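PDB 3P43: putative uncharacterized protein from Methanosarcina barkeri str. Fusaro, which probably acts as a manganese-dependent phosphoesterase of the LigD 3'-phosphoesterase DNA repair superfamily, trimming damaged or blocked 3' ends of DNA. Local coordinates for residues Pro30-Arg36 with Glu101-Thr107; Pro64-Arg70 with Leu146-Ala151; Glu115-Val119 with Tyr131-Lys137. All blocks are in the same frame, centred on the assembly; numbering follows the deposited sequence.

Interaction 1: residues Pro30-Arg36 with Glu101-Thr107; sequences PIFVVQR and EIWDRGT
F32 lays its ring along the opposite strand at G106. Its CB carries CG between the backbone N and the carbonyl carbon (chi1 87°), which swings the ring across to E101-T107. F32 CD2 then lies 3.5 Å from T107 O at the ring edge, CE2 packs on the CA and N of G106, whose amide sits over one face toward the rim, and F32 CZ ends 3.5 Å from D104 OD2, again near the ring plane. The D104 carboxylate stands almost upright to the ring, and its oxygens are held by the backbone amides of K125, E126 and L127. The two strands run antiparallel in the beta barrel, and a classic beta bulge shifts their register by one residue: W103 and D104 both face V34. V34 O consequently accepts two amides, W103 N at 2.7 Å and D104 N at 3.2 Å. The tryptophan at the bulge lies alongside V34, W103 CE3 3.3 Å from V34 CG1, while Y44 meets the indole edge-to-face. On the face shared by V33 and Q35, I102 CD1 touches V33 CG2 at 3.8 Å; Q35, bonded to R47, has its side chain about 7 Å from the manganese ion. At the far end R36 and E101 run side by side, with R36 NH1 3.0 Å from E101 OE1 in a salt bridge, and a water joins R36 NH2 to E101 OE2.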
loop_
_atom_site.group_PDB
_atom_site.type_symbol
_atom_site.label_atom_id
_atom_site.label_comp_id
_atom_site.label_asym_id
_atom_site.label_seq_id
_atom_site.Cartn_x
_atom_site.Cartn_y
_atom_site.Cartn_z
ATOM N N PRO A 30 2.443 -9.691 -11.250
ATOM C CA PRO A 30 1.968 -9.499 -9.879
ATOM C C PRO A 30 1.199 -8.187 -9.848
ATOM O O PRO A 30 1.451 -7.333 -10.691
ATOM C CB PRO A 30 3.259 -9.378 -9.073
ATOM C CG PRO A 30 4.258 -8.900 -10.030
ATOM C CD PRO A 30 3.899 -9.503 -11.359
ATOM N N ILE A 31 0.269 -8.024 -8.917
ATOM C CA ILE A 31 -0.556 -6.827 -8.931
ATOM C C ILE A 31 -0.385 -5.973 -7.680
ATOM O O ILE A 31 0.074 -6.449 -6.644
ATOM C CB ILE A 31 -2.050 -7.161 -9.122
ATOM C CG1 ILE A 31 -2.638 -7.771 -7.852
ATOM C CG2 ILE A 31 -2.254 -8.070 -10.334
ATOM C CD1 ILE A 31 -4.094 -8.131 -7.983
ATOM N N PHE A 32 -0.746 -4.699 -7.797
ATOM C CA PHE A 32 -0.785 -3.812 -6.653
ATOM C C PHE A 32 -2.171 -3.201 -6.617
ATOM O O PHE A 32 -2.820 -3.044 -7.658
ATOM C CB PHE A 32 0.315 -2.731 -6.730
ATOM C CG PHE A 32 -0.079 -1.488 -7.502
ATOM C CD1 PHE A 32 -0.716 -0.433 -6.868
ATOM C CD2 PHE A 32 0.220 -1.366 -8.850
ATOM C CE1 PHE A 32 -1.077 0.710 -7.570
ATOM C CE2 PHE A 32 -0.129 -0.230 -9.556
ATOM C CZ PHE A 32 -0.780 0.812 -8.920
ATOM N N VAL A 33 -2.640 -2.889 -5.417
ATOM C CA VAL A 33 -3.928 -2.227 -5.267
ATOM C C VAL A 33 -3.817 -1.140 -4.210
ATOM O O VAL A 33 -3.034 -1.245 -3.263
ATOM C CB VAL A 33 -5.055 -3.214 -4.892
ATOM C CG1 VAL A 33 -4.867 -3.719 -3.480
ATOM C CG2 VAL A 33 -6.428 -2.555 -5.045
ATOM N N VAL A 34 -4.581 -0.077 -4.408
ATOM C CA VAL A 34 -4.720 0.958 -3.409
ATOM C C VAL A 34 -6.207 1.088 -3.099
ATOM O O VAL A 34 -7.010 1.412 -3.973
ATOM C CB VAL A 34 -4.178 2.303 -3.905
ATOM C CG1 VAL A 34 -4.480 3.397 -2.886
ATOM C CG2 VAL A 34 -2.688 2.214 -4.182
ATOM N N GLN A 35 -6.568 0.809 -1.856
ATOM C CA GLN A 35 -7.947 0.951 -1.418
ATOM C C GLN A 35 -8.086 2.105 -0.430
ATOM O O GLN A 35 -7.412 2.143 0.602
ATOM C CB GLN A 35 -8.445 -0.359 -0.794
ATOM C CG GLN A 35 -8.949 -1.384 -1.817
ATOM C CD GLN A 35 -8.881 -2.807 -1.300
ATOM O OE1 GLN A 35 -8.034 -3.130 -0.470
ATOM N NE2 GLN A 35 -9.766 -3.671 -1.798
ATOM N N ARG A 36 -8.951 3.052 -0.766
ATOM C CA ARG A 36 -9.346 4.081 0.174
ATOM C C ARG A 36 -10.231 3.422 1.212
ATOM O O ARG A 36 -11.260 2.839 0.875
ATOM C CB ARG A 36 -10.119 5.190 -0.529
ATOM C CG ARG A 36 -10.336 6.414 0.341
ATOM C CD ARG A 36 -11.144 7.470 -0.382
ATOM N NE ARG A 36 -12.554 7.111 -0.479
ATOM C CZ ARG A 36 -13.340 7.439 -1.499
ATOM N NH1 ARG A 36 -12.851 8.127 -2.520
ATOM N NH2 ARG A 36 -14.616 7.073 -1.504
ATOM N N GLU A 101 -13.036 1.352 -1.130
ATOM C CA GLU A 101 -13.124 1.665 -2.556
ATOM C C GLU A 101 -11.769 1.519 -3.234
ATOM O O GLU A 101 -10.735 1.858 -2.657
ATOM C CB GLU A 101 -13.656 3.081 -2.778
ATOM C CG GLU A 101 -13.703 3.481 -4.252
ATOM C CD GLU A 101 -14.411 4.802 -4.481
ATOM O OE1 GLU A 101 -13.792 5.857 -4.224
ATOM O OE2 GLU A 101 -15.584 4.786 -4.915
ATOM N N ILE A 102 -11.773 1.015 -4.463
ATOM C CA ILE A 102 -10.537 0.886 -5.218
ATOM C C ILE A 102 -10.140 2.261 -5.720
ATOM O O ILE A 102 -10.836 2.842 -6.552
ATOM C CB ILE A 102 -10.678 -0.057 -6.427
ATOM C CG1 ILE A 102 -11.226 -1.418 -5.998
ATOM C CG2 ILE A 102 -9.325 -0.242 -7.106
ATOM C CD1 ILE A 102 -10.195 -2.310 -5.372
ATOM N N TRP A 103 -9.028 2.776 -5.200
ATOM C CA TRP A 103 -8.499 4.073 -5.607
ATOM C C TRP A 103 -7.566 3.948 -6.807
ATOM O O TRP A 103 -7.588 4.786 -7.707
ATOM C CB TRP A 103 -7.765 4.725 -4.445
ATOM C CG TRP A 103 -7.258 6.113 -4.723
ATOM C CD1 TRP A 103 -7.981 7.270 -4.688
ATOM C CD2 TRP A 103 -5.909 6.495 -5.035
ATOM N NE1 TRP A 103 -7.174 8.344 -4.971
ATOM C CE2 TRP A 103 -5.897 7.895 -5.187
ATOM C CE3 TRP A 103 -4.715 5.787 -5.209
ATOM C CZ2 TRP A 103 -4.740 8.599 -5.508
ATOM C CZ3 TRP A 103 -3.565 6.491 -5.523
ATOM C CH2 TRP A 103 -3.586 7.880 -5.668
ATOM N N ASP A 104 -6.737 2.907 -6.809
ATOM C CA ASP A 104 -5.920 2.588 -7.974
ATOM C C ASP A 104 -5.664 1.087 -8.020
ATOM O O ASP A 104 -5.808 0.385 -7.019
ATOM C CB ASP A 104 -4.589 3.350 -7.951
ATOM C CG ASP A 104 -3.890 3.356 -9.310
ATOM O OD1 ASP A 104 -4.538 3.049 -10.329
ATOM O OD2 ASP A 104 -2.688 3.679 -9.362
ATOM N N ARG A 105 -5.277 0.600 -9.188
ATOM C CA ARG A 105 -5.036 -0.820 -9.366
ATOM C C ARG A 105 -4.128 -1.048 -10.568
ATOM O O ARG A 105 -4.272 -0.394 -11.599
ATOM C CB ARG A 105 -6.365 -1.560 -9.553
ATOM C CG ARG A 105 -6.229 -3.069 -9.517
ATOM C CD ARG A 105 -7.408 -3.761 -10.170
ATOM N NE ARG A 105 -7.092 -5.163 -10.422
ATOM C CZ ARG A 105 -7.236 -6.128 -9.522
ATOM N NH1 ARG A 105 -7.706 -5.838 -8.318
ATOM N NH2 ARG A 105 -6.914 -7.379 -9.828
ATOM N N GLY A 106 -3.185 -1.971 -10.438
ATOM C CA GLY A 106 -2.293 -2.230 -11.544
ATOM C C GLY A 106 -1.392 -3.416 -11.305
ATOM O O GLY A 106 -1.668 -4.271 -10.467
ATOM N N THR A 107 -0.305 -3.457 -12.061
ATOM C CA THR A 107 0.726 -4.465 -11.886
ATOM C C THR A 107 2.013 -3.746 -11.533
ATOM O O THR A 107 2.092 -2.516 -11.604
ATOM C CB THR A 107 0.954 -5.260 -13.171
ATOM O OG1 THR A 107 1.241 -4.354 -14.242
ATOM C CG2 THR A 107 -0.291 -6.086 -13.523
HETATM O O HOH W 1 -16.747 6.911 -3.511
#

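Interaction 2: residues Pro64-Arg70 with Leu146-Ala151; sequences PKDAGTR and LFFKKA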
loop_
_atom_site.group_PDB
_atom_site.type_symbol
_atom_site.label_atom_id
_atom_site.label_comp_id
_atom_site.label_asym_id
_atom_site.label_seq_id
_atom_site.Cartn_x
_atom_site.Cartn_y
_atom_site.Cartn_z
ATOM N N PRO A 64 1.549 9.207 -2.917
ATOM C CA PRO A 64 2.000 10.367 -3.692
ATOM C C PRO A 64 2.114 10.032 -5.178
ATOM O O PRO A 64 2.723 9.026 -5.538
ATOM C CB PRO A 64 3.380 10.669 -3.091
ATOM C CG PRO A 64 3.868 9.337 -2.607
ATOM C CD PRO A 64 2.642 8.574 -2.155
ATOM N N LYS A 65 1.529 10.868 -6.028
ATOM C CA LYS A 65 1.561 10.632 -7.468
ATOM C C LYS A 65 2.851 11.141 -8.101
ATOM O O LYS A 65 3.217 10.730 -9.202
ATOM C CB LYS A 65 0.354 11.281 -8.152
ATOM C CG LYS A 65 -0.997 10.750 -7.688
ATOM C CD LYS A 65 -2.121 11.478 -8.399
ATOM C CE LYS A 65 -3.467 11.156 -7.781
ATOM N NZ LYS A 65 -4.580 11.881 -8.458
ATOM N N ASP A 66 3.533 12.040 -7.400
ATOM C CA ASP A 66 4.781 12.621 -7.885
ATOM C C ASP A 66 5.867 12.539 -6.821
ATOM O O ASP A 66 5.574 12.543 -5.629
ATOM C CB ASP A 66 4.567 14.091 -8.267
ATOM C CG ASP A 66 3.704 14.257 -9.500
ATOM O OD1 ASP A 66 3.713 13.355 -10.366
ATOM O OD2 ASP A 66 3.021 15.297 -9.606
ATOM N N ALA A 67 7.123 12.480 -7.258
ATOM C CA ALA A 67 8.251 12.511 -6.337
ATOM C C ALA A 67 8.229 13.806 -5.534
ATOM O O ALA A 67 7.474 14.729 -5.854
ATOM C CB ALA A 67 9.562 12.381 -7.098
ATOM N N GLY A 68 9.051 13.867 -4.489
ATOM C CA GLY A 68 9.131 15.044 -3.639
ATOM C C GLY A 68 8.370 14.913 -2.333
ATOM O O GLY A 68 8.742 15.515 -1.327
ATOM N N THR A 69 7.305 14.120 -2.344
ATOM C CA THR A 69 6.456 13.954 -1.168
ATOM C C THR A 69 6.700 12.619 -0.458
ATOM O O THR A 69 6.684 11.565 -1.092
ATOM C CB THR A 69 4.969 14.031 -1.555
ATOM O OG1 THR A 69 4.716 15.267 -2.236
ATOM C CG2 THR A 69 4.085 13.934 -0.318
ATOM N N ARG A 70 6.913 12.668 0.856
ATOM C CA ARG A 70 7.108 11.454 1.650
ATOM C C ARG A 70 5.867 11.173 2.483
ATOM O O ARG A 70 5.315 12.079 3.104
ATOM C CB ARG A 70 8.312 11.584 2.591
ATOM C CG ARG A 70 9.494 12.385 2.060
ATOM C CD ARG A 70 10.066 11.783 0.792
ATOM N NE ARG A 70 11.407 12.292 0.512
ATOM C CZ ARG A 70 11.944 12.337 -0.702
ATOM N NH1 ARG A 70 11.248 11.916 -1.746
ATOM N NH2 ARG A 70 13.170 12.811 -0.872
ATOM N N LEU A 146 8.890 4.707 5.466
ATOM C CA LEU A 146 8.881 5.919 4.653
ATOM C C LEU A 146 8.494 5.551 3.223
ATOM O O LEU A 146 9.148 4.723 2.592
ATOM C CB LEU A 146 10.261 6.567 4.651
ATOM C CG LEU A 146 10.306 7.950 4.011
ATOM C CD1 LEU A 146 9.696 8.935 4.974
ATOM C CD2 LEU A 146 11.734 8.338 3.681
ATOM N N PHE A 147 7.441 6.179 2.709
ATOM C CA PHE A 147 6.870 5.806 1.421
ATOM C C PHE A 147 6.939 6.971 0.427
ATOM O O PHE A 147 6.424 8.050 0.699
ATOM C CB PHE A 147 5.415 5.374 1.643
ATOM C CG PHE A 147 4.698 4.924 0.400
ATOM C CD1 PHE A 147 5.375 4.281 -0.626
ATOM C CD2 PHE A 147 3.330 5.111 0.277
ATOM C CE1 PHE A 147 4.705 3.855 -1.759
ATOM C CE2 PHE A 147 2.652 4.689 -0.855
ATOM C CZ PHE A 147 3.341 4.061 -1.876
ATOM N N PHE A 148 7.568 6.762 -0.725
ATOM C CA PHE A 148 7.676 7.838 -1.706
ATOM C C PHE A 148 7.939 7.365 -3.133
ATOM O O PHE A 148 8.378 6.241 -3.362
ATOM C CB PHE A 148 8.758 8.849 -1.285
ATOM C CG PHE A 148 10.138 8.256 -1.164
ATOM C CD1 PHE A 148 11.023 8.302 -2.226
ATOM C CD2 PHE A 148 10.551 7.665 0.021
ATOM C CE1 PHE A 148 12.298 7.764 -2.116
ATOM C CE2 PHE A 148 11.824 7.127 0.142
ATOM C CZ PHE A 148 12.697 7.176 -0.931
ATOM N N LYS A 149 7.671 8.250 -4.089
ATOM C CA LYS A 149 7.977 7.996 -5.488
ATOM C C LYS A 149 9.386 8.489 -5.793
ATOM O O LYS A 149 9.738 9.616 -5.456
ATOM C CB LYS A 149 6.974 8.708 -6.396
ATOM C CG LYS A 149 7.220 8.457 -7.876
ATOM C CD LYS A 149 6.231 9.199 -8.751
ATOM C CE LYS A 149 6.578 9.018 -10.222
ATOM N NZ LYS A 149 5.566 9.660 -11.095
ATOM N N LYS A 150 10.191 7.642 -6.429
ATOM C CA LYS A 150 11.576 7.996 -6.745
ATOM C C LYS A 150 11.651 9.183 -7.707
ATOM O O LYS A 150 10.876 9.279 -8.661
ATOM C CB LYS A 150 12.326 6.788 -7.313
ATOM C CG LYS A 150 13.601 6.439 -6.566
ATOM C CD LYS A 150 14.140 5.090 -7.000
ATOM C CE LYS A 150 15.415 4.724 -6.255
ATOM N NZ LYS A 150 16.555 5.594 -6.657
ATOM N N ALA A 151 12.592 10.082 -7.443
ATOM C CA ALA A 151 12.750 11.306 -8.220
ATOM C C ALA A 151 12.989 11.013 -9.692
ATOM O O ALA A 151 12.595 11.792 -10.557
ATOM C CB ALA A 151 13.887 12.155 -7.655
HETATM O O HOH W 2 7.036 10.889 -3.690
HETATM O O HOH W 3 10.641 11.611 -4.236
#
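P64-R70 follows an irregular path past the end of the strand in L146-A151, bringing the CA atoms of A67 and K149 to 4.6 Å, and water links the backbones. One water accepts from K149 N and lies within bonding distance of the carbonyl oxygens of D66 and T69; a second accepts from G68 N and, weakly, from R70 NH1. K149 reaches across the loop fully extended, with CG anti to the backbone N (chi1 -179°). Its methylenes run past the backbone at A67 N, K149 CD passes 3.4 Å from K65 O, and K149 NZ finally bonds to that same oxygen at 3.2 Å. D66 OD1 stands 4.2 Å from K149 NZ, near enough for an electrostatic pull but beyond a salt bridge. Further along, R70 bends at chi2 and places its guanidinium over the face of F148 in a cation-pi contact, R70 CZ being 4.7 Å from the ring centroid, with the two planes 50° apart. The aliphatic part of the arginine also packs: R70 CD lies 3.8 Å from F148 CB, and R70 CB meets L146 CD1. On the buried side P64 CD touches F147 CE2 at 4.1 Å, and F147 continues inward to F46 and L133. The arrangement is that of a surface loop between barrel strands 53-59 and 70-80, bound to the C-terminal strand by a lysine and water.

Interaction 3: residues Glu115-Val119 with Tyr131-Lys137; sequences EREIV and YVLIRTK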
loop_
_atom_site.group_PDB
_atom_site.type_symbol
_atom_site.label_atom_id
_atom_site.label_comp_id
_atom_site.label_asym_id
_atom_site.label_seq_id
_atom_site.Cartn_x
_atom_site.Cartn_y
_atom_site.Cartn_z
ATOM N N GLU A 115 14.635 -6.944 4.181
ATOM C CA GLU A 115 13.856 -6.807 5.405
ATOM C C GLU A 115 13.347 -5.370 5.614
ATOM O O GLU A 115 12.174 -5.159 5.940
ATOM C CB GLU A 115 14.674 -7.286 6.610
ATOM C CG GLU A 115 14.029 -7.052 7.970
ATOM C CD GLU A 115 12.795 -7.906 8.220
ATOM O OE1 GLU A 115 12.405 -8.691 7.327
ATOM O OE2 GLU A 115 12.214 -7.789 9.323
ATOM N N ARG A 116 14.219 -4.387 5.400
ATOM C CA ARG A 116 13.870 -2.990 5.668
ATOM C C ARG A 116 13.682 -2.116 4.433
ATOM O O ARG A 116 13.637 -0.890 4.544
ATOM C CB ARG A 116 14.926 -2.332 6.557
ATOM C CG ARG A 116 14.838 -2.685 8.029
ATOM C CD ARG A 116 15.643 -1.685 8.851
ATOM N NE ARG A 116 16.890 -1.332 8.185
ATOM C CZ ARG A 116 17.105 -0.190 7.538
ATOM N NH1 ARG A 116 16.158 0.738 7.480
ATOM N NH2 ARG A 116 18.281 0.027 6.961
ATOM N N GLU A 117 13.575 -2.721 3.260
ATOM C CA GLU A 117 13.485 -1.920 2.051
ATOM C C GLU A 117 12.801 -2.656 0.920
ATOM O O GLU A 117 13.054 -3.839 0.690
ATOM C CB GLU A 117 14.870 -1.434 1.613
ATOM C CG GLU A 117 14.834 -0.459 0.440
ATOM C CD GLU A 117 16.219 0.053 0.049
ATOM O OE1 GLU A 117 17.220 -0.390 0.654
ATOM O OE2 GLU A 117 16.303 0.898 -0.867
ATOM N N ILE A 118 11.916 -1.941 0.232
ATOM C CA ILE A 118 11.217 -2.464 -0.930
ATOM C C ILE A 118 11.182 -1.400 -2.019
ATOM O O ILE A 118 10.807 -0.254 -1.769
ATOM C CB ILE A 118 9.789 -2.916 -0.577
ATOM C CG1 ILE A 118 9.845 -4.043 0.461
ATOM C CG2 ILE A 118 9.049 -3.366 -1.825
ATOM C CD1 ILE A 118 8.497 -4.590 0.877
ATOM N N VAL A 119 11.601 -1.778 -3.221
ATOM C CA VAL A 119 11.569 -0.871 -4.359
ATOM C C VAL A 119 10.816 -1.545 -5.495
ATOM O O VAL A 119 11.139 -2.666 -5.879
ATOM C CB VAL A 119 12.983 -0.507 -4.839
ATOM C CG1 VAL A 119 12.914 0.555 -5.943
ATOM C CG2 VAL A 119 13.834 -0.027 -3.677
ATOM N N TYR A 131 8.608 3.391 -6.946
ATOM C CA TYR A 131 8.219 3.765 -5.597
ATOM C C TYR A 131 9.082 3.022 -4.590
ATOM O O TYR A 131 9.522 1.906 -4.856
ATOM C CB TYR A 131 6.739 3.452 -5.368
ATOM C CG TYR A 131 5.827 4.477 -5.983
ATOM C CD1 TYR A 131 5.135 5.378 -5.189
ATOM C CD2 TYR A 131 5.678 4.565 -7.364
ATOM C CE1 TYR A 131 4.308 6.332 -5.750
ATOM C CE2 TYR A 131 4.848 5.515 -7.935
ATOM C CZ TYR A 131 4.172 6.399 -7.122
ATOM O OH TYR A 131 3.347 7.352 -7.671
ATOM N N VAL A 132 9.323 3.645 -3.439
ATOM C CA VAL A 132 10.223 3.089 -2.434
ATOM C C VAL A 132 9.563 3.027 -1.060
ATOM O O VAL A 132 8.899 3.973 -0.631
ATOM C CB VAL A 132 11.544 3.915 -2.338
ATOM C CG1 VAL A 132 12.544 3.255 -1.383
ATOM C CG2 VAL A 132 12.172 4.087 -3.715
ATOM N N LEU A 133 9.734 1.895 -0.386
ATOM C CA LEU A 133 9.341 1.747 1.012
ATOM C C LEU A 133 10.577 1.422 1.849
ATOM O O LEU A 133 11.262 0.429 1.592
ATOM C CB LEU A 133 8.298 0.639 1.167
ATOM C CG LEU A 133 6.900 0.943 0.610
ATOM C CD1 LEU A 133 6.115 -0.332 0.388
ATOM C CD2 LEU A 133 6.148 1.881 1.533
ATOM N N ILE A 134 10.867 2.264 2.839
ATOM C CA ILE A 134 12.019 2.051 3.718
ATOM C C ILE A 134 11.567 2.014 5.166
ATOM O O ILE A 134 10.976 2.973 5.657
ATOM C CB ILE A 134 13.072 3.168 3.566
ATOM C CG1 ILE A 134 13.466 3.344 2.099
ATOM C CG2 ILE A 134 14.309 2.866 4.404
ATOM C CD1 ILE A 134 14.546 4.382 1.893
ATOM N N ARG A 135 11.843 0.913 5.856
ATOM C CA ARG A 135 11.397 0.781 7.235
ATOM C C ARG A 135 12.363 1.497 8.161
ATOM O O ARG A 135 13.543 1.158 8.208
ATOM C CB ARG A 135 11.264 -0.686 7.648
ATOM C CG ARG A 135 10.576 -0.859 9.000
ATOM C CD ARG A 135 10.435 -2.325 9.381
ATOM N NE ARG A 135 11.705 -2.905 9.807
ATOM C CZ ARG A 135 11.893 -4.202 10.025
ATOM N NH1 ARG A 135 10.896 -5.055 9.839
ATOM N NH2 ARG A 135 13.083 -4.649 10.414
ATOM N N THR A 136 11.861 2.493 8.883
ATOM C CA THR A 136 12.686 3.241 9.819
ATOM C C THR A 136 13.342 2.304 10.837
ATOM O O THR A 136 12.744 1.309 11.250
ATOM C CB THR A 136 11.867 4.321 10.561
ATOM O OG1 THR A 136 12.744 5.097 11.391
ATOM C CG2 THR A 136 10.789 3.684 11.429
ATOM N N LYS A 137 14.578 2.618 11.221
ATOM C CA LYS A 137 15.278 1.851 12.248
ATOM C C LYS A 137 14.902 2.342 13.639
ATOM O O LYS A 137 15.288 1.743 14.642
ATOM C CB LYS A 137 16.798 1.976 12.091
ATOM C CG LYS A 137 17.379 1.518 10.761
ATOM C CD LYS A 137 18.838 1.089 10.945
ATOM C CE LYS A 137 19.710 1.422 9.739
ATOM N NZ LYS A 137 20.408 2.737 9.894
#
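R116 lies across the side chain of K137 at about a right angle, the K137 methylenes lying over one face of the guanidinium, toward its rim, with K137 CE 3.4 Å from R116 NH2. The arginine is bent at chi3 (-40°), which turns NH1 of R116 onto R135 O, 2.7 Å away; that acceptor lies almost exactly in the guanidinium plane. R116 also gives its own carbonyl to R135 N, so one residue holds both the N-H and the carbonyl of R135. The side chain of R135 crosses that of R116 at about a right angle, NE and NH2 of R135 each 3.6 Å from R116 CG. Beyond it R135 NH1 meets E115 OE2 at 3.1 Å in a salt bridge, from above the carboxylate plane, which stands nearly perpendicular to the guanidinium; R135 NH2 adds a weak bond. Past these charges the two strands form an antiparallel hairpin. I118 and L133 make a hydrogen-bonded pair, L133 N meeting I118 O at 2.8 Å and nearly straight (176°), and their side chains share a buried face with W57. The other face carries V119 CG2 against V132 CG1, 4.2 Å apart, with E117 and I134 further along. The chemistry thus changes from apolar pairs in the barrel to charges at the open end, where E115 probably balances R135 while R116 and K137 stay close as like charges, R116 held by its bond to R135 O.

Overall arrangement
From the N terminus, strand 31-38 opens interaction 1, which closes only when strand 98-114 returns beside it. Before that closure the loop 64-70 has already begun interaction 2, completed near the C terminus by 146-151, so the two contacts cross along the chain; they also touch, W103 CZ2 packing 3.7 Å from K65 CE. Interaction 3 follows interaction 1 in series and is a short hairpin lying wholly within the span of interaction 2. Strand 130-135 then pairs with 145-149, joining interactions 2 and 3 directly. Interactions 1 and 3 lie on opposite sides of the chain's centre, about 19 Å apart between centres, in one curled antiparallel sheet.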